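Local coordinates for fructuronate-tagaturonate epimerase UxaE from Cohnella laeviribosi in complex with 1 glycerol (Cohnella laeviribosi, PDB 6IL9), which probably catalyses the epimerisation that interconverts fructuronate and tagaturonate, and carries a zinc ion in a TIM barrel, at residues Phe309-Asp314 with Leu437-Tyr442. Sequence-based numbering, arbitrary orientation.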
ATOM      1  N   PHE A 309      -4.829 -11.717  -9.718  1.00 15.23           N
ATOM      2  CA  PHE A 309      -4.399 -10.327  -9.558  1.00 15.35           C
ATOM      3  C   PHE A 309      -2.890 -10.348  -9.375  1.00 15.25           C
ATOM      4  O   PHE A 309      -2.403 -10.294  -8.241  1.00 17.62           O
ATOM      5  CB  PHE A 309      -5.080  -9.662  -8.332  1.00 14.77           C
ATOM      6  CG  PHE A 309      -6.476  -9.153  -8.581  1.00 15.95           C
ATOM      7  CD1 PHE A 309      -7.530 -10.029  -8.835  1.00 16.30           C
ATOM      8  CD2 PHE A 309      -6.735  -7.796  -8.511  1.00 15.54           C
ATOM      9  CE1 PHE A 309      -8.817  -9.534  -9.047  1.00 15.25           C
ATOM     10  CE2 PHE A 309      -8.015  -7.289  -8.730  1.00 15.91           C
ATOM     11  CZ  PHE A 309      -9.057  -8.171  -9.000  1.00 16.30           C
ATOM     12  N   GLN A 310      -2.147 -10.418 -10.482  1.00 13.91           N
ATOM     13  CA  GLN A 310      -0.692 -10.418 -10.428  1.00 15.13           C
ATOM     14  C   GLN A 310      -0.158  -8.990 -10.463  1.00 15.11           C
ATOM     15  O   GLN A 310      -0.808  -8.069 -10.972  1.00 15.84           O
ATOM     16  CB  GLN A 310      -0.097 -11.200 -11.596  1.00 14.97           C
ATOM     17  CG  GLN A 310      -0.385 -12.694 -11.532  1.00 14.61           C
ATOM     18  CD  GLN A 310       0.367 -13.450 -12.587  1.00 15.57           C
ATOM     19  OE1 GLN A 310       1.413 -13.004 -13.052  1.00 15.00           O
ATOM     20  NE2 GLN A 310      -0.151 -14.613 -12.971  1.00 16.53           N
ATOM     21  N   LYS A 311       1.053  -8.822  -9.931  1.00 15.73           N
ATOM     22  CA  LYS A 311       1.701  -7.516  -9.951  1.00 17.54           C
ATOM     23  C   LYS A 311       1.940  -7.036 -11.380  1.00 17.31           C
ATOM     24  O   LYS A 311       2.412  -7.791 -12.234  1.00 15.76           O
ATOM     25  CB  LYS A 311       3.047  -7.573  -9.224  1.00 16.70           C
ATOM     26  CG  LYS A 311       2.973  -7.978  -7.768  1.00 16.93           C
ATOM     27  CD  LYS A 311       2.010  -7.091  -6.999  1.00 19.40           C
ATOM     28  CE  LYS A 311       2.152  -7.343  -5.491  1.00 22.09           C
ATOM     29  NZ  LYS A 311       0.963  -6.904  -4.730  1.00 27.74           N
ATOM     30  N   GLY A 312       1.630  -5.755 -11.625  1.00 14.97           N
ATOM     31  CA  GLY A 312       2.102  -5.036 -12.796  1.00 15.69           C
ATOM     32  C   GLY A 312       1.179  -5.065 -13.989  1.00 15.56           C
ATOM     33  O   GLY A 312       1.376  -4.284 -14.937  1.00 16.80           O
ATOM     34  N   ILE A 313       0.171  -5.930 -13.975  1.00 15.59           N
ATOM     35  CA  ILE A 313      -0.633  -6.200 -15.151  1.00 14.84           C
ATOM     36  C   ILE A 313      -2.109  -6.100 -14.785  1.00 13.41           C
ATOM     37  O   ILE A 313      -2.477  -6.015 -13.617  1.00 14.80           O
ATOM     38  CB  ILE A 313      -0.312  -7.585 -15.729  1.00 13.69           C
ATOM     39  CG1 ILE A 313      -0.597  -8.668 -14.682  1.00 13.44           C
ATOM     40  CG2 ILE A 313       1.151  -7.625 -16.184  1.00 13.57           C
ATOM     41  CD1 ILE A 313      -0.697 -10.080 -15.329  1.00 14.85           C
ATOM     42  N   ASP A 314      -2.955  -6.147 -15.811  1.00 13.35           N
ATOM     43  CA  ASP A 314      -4.401  -6.176 -15.621  1.00 14.72           C
ATOM     44  C   ASP A 314      -4.872  -7.582 -15.231  1.00 16.01           C
ATOM     45  O   ASP A 314      -4.102  -8.548 -15.203  1.00 14.81           O
ATOM     46  CB  ASP A 314      -5.102  -5.707 -16.906  1.00 13.43           C
ATOM     47  CG  ASP A 314      -6.469  -5.076 -16.659  1.00 17.18           C
ATOM     48  OD1 ASP A 314      -7.046  -5.237 -15.576  1.00 15.17           O
ATOM     49  OD2 ASP A 314      -6.981  -4.414 -17.583  1.00 18.90           O
ATOM     50  N   LEU A 437       8.927  -8.013 -14.795  1.00 15.17           N
ATOM     51  CA  LEU A 437      10.357  -8.197 -14.578  1.00 15.33           C
ATOM     52  C   LEU A 437      10.905  -7.109 -13.669  1.00 17.64           C
ATOM     53  O   LEU A 437      11.623  -7.395 -12.706  1.00 17.97           O
ATOM     54  CB  LEU A 437      11.078  -8.179 -15.924  1.00 13.71           C
ATOM     55  CG  LEU A 437      12.601  -8.077 -15.908  1.00 17.37           C
ATOM     56  CD1 LEU A 437      13.186  -9.382 -15.381  1.00 19.94           C
ATOM     57  CD2 LEU A 437      13.128  -7.750 -17.305  1.00 19.35           C
ATOM     58  N   LEU A 438      10.568  -5.852 -13.965  1.00 14.22           N
ATOM     59  CA  LEU A 438      11.071  -4.735 -13.166  1.00 15.89           C
ATOM     60  C   LEU A 438      10.294  -4.566 -11.862  1.00 17.94           C
ATOM     61  O   LEU A 438      10.867  -4.114 -10.863  1.00 15.67           O
ATOM     62  CB  LEU A 438      11.025  -3.440 -13.991  1.00 17.09           C
ATOM     63  CG  LEU A 438      12.248  -3.096 -14.865  1.00 17.35           C
ATOM     64  CD1 LEU A 438      13.462  -2.800 -14.013  1.00 18.14           C
ATOM     65  CD2 LEU A 438      12.582  -4.208 -15.881  1.00 19.06           C
ATOM     66  N   HIS A 439       9.010  -4.942 -11.842  1.00 15.24           N
ATOM     67  CA  HIS A 439       8.179  -4.733 -10.654  1.00 13.82           C
ATOM     68  C   HIS A 439       8.747  -5.505  -9.475  1.00 17.61           C
ATOM     69  O   HIS A 439       8.930  -4.957  -8.385  1.00 16.58           O
ATOM     70  CB  HIS A 439       6.738  -5.187 -10.953  1.00 17.60           C
ATOM     71  CG  HIS A 439       5.723  -4.816  -9.908  1.00 18.33           C
ATOM     72  ND1 HIS A 439       5.800  -5.234  -8.593  1.00 16.55           N
ATOM     73  CD2 HIS A 439       4.576  -4.099 -10.006  1.00 15.99           C
ATOM     74  CE1 HIS A 439       4.759  -4.774  -7.923  1.00 15.71           C
ATOM     75  NE2 HIS A 439       3.996  -4.085  -8.758  1.00 15.27           N
ATOM     76  N   ILE A 440       9.073  -6.776  -9.703  1.00 15.06           N
ATOM     77  CA  ILE A 440       9.357  -7.718  -8.634  1.00 17.45           C
ATOM     78  C   ILE A 440      10.823  -7.692  -8.213  1.00 17.76           C
ATOM     79  O   ILE A 440      11.148  -8.140  -7.103  1.00 19.11           O
ATOM     80  CB  ILE A 440       8.868  -9.086  -9.153  1.00 22.19           C
ATOM     81  CG1 ILE A 440       7.390  -9.299  -8.848  1.00 17.96           C
ATOM     82  CG2 ILE A 440       9.664 -10.228  -8.673  1.00 36.03           C
ATOM     83  CD1 ILE A 440       6.463  -8.384  -9.515  1.00 29.68           C
ATOM     84  N   THR A 441      11.701  -7.120  -9.037  1.00 18.67           N
ATOM     85  CA  THR A 441      13.133  -7.063  -8.770  1.00 17.44           C
ATOM     86  C   THR A 441      13.550  -5.758  -8.095  1.00 17.10           C
ATOM     87  O   THR A 441      14.746  -5.471  -8.031  1.00 19.96           O
ATOM     88  CB  THR A 441      13.935  -7.263 -10.065  1.00 19.01           C
ATOM     89  OG1 THR A 441      13.500  -6.343 -11.080  1.00 17.24           O
ATOM     90  CG2 THR A 441      13.803  -8.717 -10.589  1.00 19.93           C
ATOM     91  N   TYR A 442      12.598  -4.979  -7.571  1.00 17.26           N
ATOM     92  CA  TYR A 442      12.941  -3.694  -6.948  1.00 16.93           C
ATOM     93  C   TYR A 442      13.959  -3.862  -5.828  1.00 19.82           C
ATOM     94  O   TYR A 442      14.894  -3.055  -5.702  1.00 19.90           O
ATOM     95  CB  TYR A 442      11.681  -3.012  -6.405  1.00 16.24           C
ATOM     96  CG  TYR A 442      11.051  -3.737  -5.226  1.00 16.21           C
ATOM     97  CD1 TYR A 442      10.297  -4.889  -5.408  1.00 17.33           C
ATOM     98  CD2 TYR A 442      11.237  -3.281  -3.924  1.00 17.73           C
ATOM     99  CE1 TYR A 442       9.733  -5.558  -4.327  1.00 17.20           C
ATOM    100  CE2 TYR A 442      10.678  -3.942  -2.840  1.00 20.43           C
ATOM    101  CZ  TYR A 442       9.932  -5.082  -3.047  1.00 17.21           C
ATOM    102  OH  TYR A 442       9.374  -5.726  -1.972  1.00 20.58           O
TER
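Lys311 lays its CB over the imidazole face of His439, a CH-pi contact that joins the loop after strand 300-302 of the TIM barrel to helix 432-440. CB stands 3.5 Å from the ring centroid and only 10° off the ring normal, so the aliphatic root of the lysine, rather than its charge, does the touching. CG and CD run on close to CE1, CD lying 3.7 Å from His439 CE1. Ile440 adds a methyl to the same root, its CD1 3.5 Å from Lys311 CB, and the two side chains meet nearly at a right angle.

Gly312 N comes obliquely to the ring, 3.7 Å from His439 CD2. Lys311 and Gly312 are the two central residues of a type II turn from Gln310 to Ile313, where glycine suits the positive phi (93°). A beta carbon here would also point at the imidazole. Outside the two segments, Gln436 and Arg435 bind the carbonyls of Lys311 and Gly312, tying the turn to the same helix.

His439 sets CG anti to its backbone nitrogen (chi1 -170°), which carries the ring out to the turn, and its NE2 bonds a phosphate oxygen of the phosphoserine at position 346. Were an alanine in place of His439, Lys311 CB would probably lose the ring it rests on, and the phosphate oxygen its imidazole partner. A bend at chi2, just where CB meets the ring, turns the rest of the lysine chain toward the zinc-bearing pocket, where NZ hydrogen-bonds Ser344 OG and O3 of a glycerol probably taken up from the crystallisation liquor.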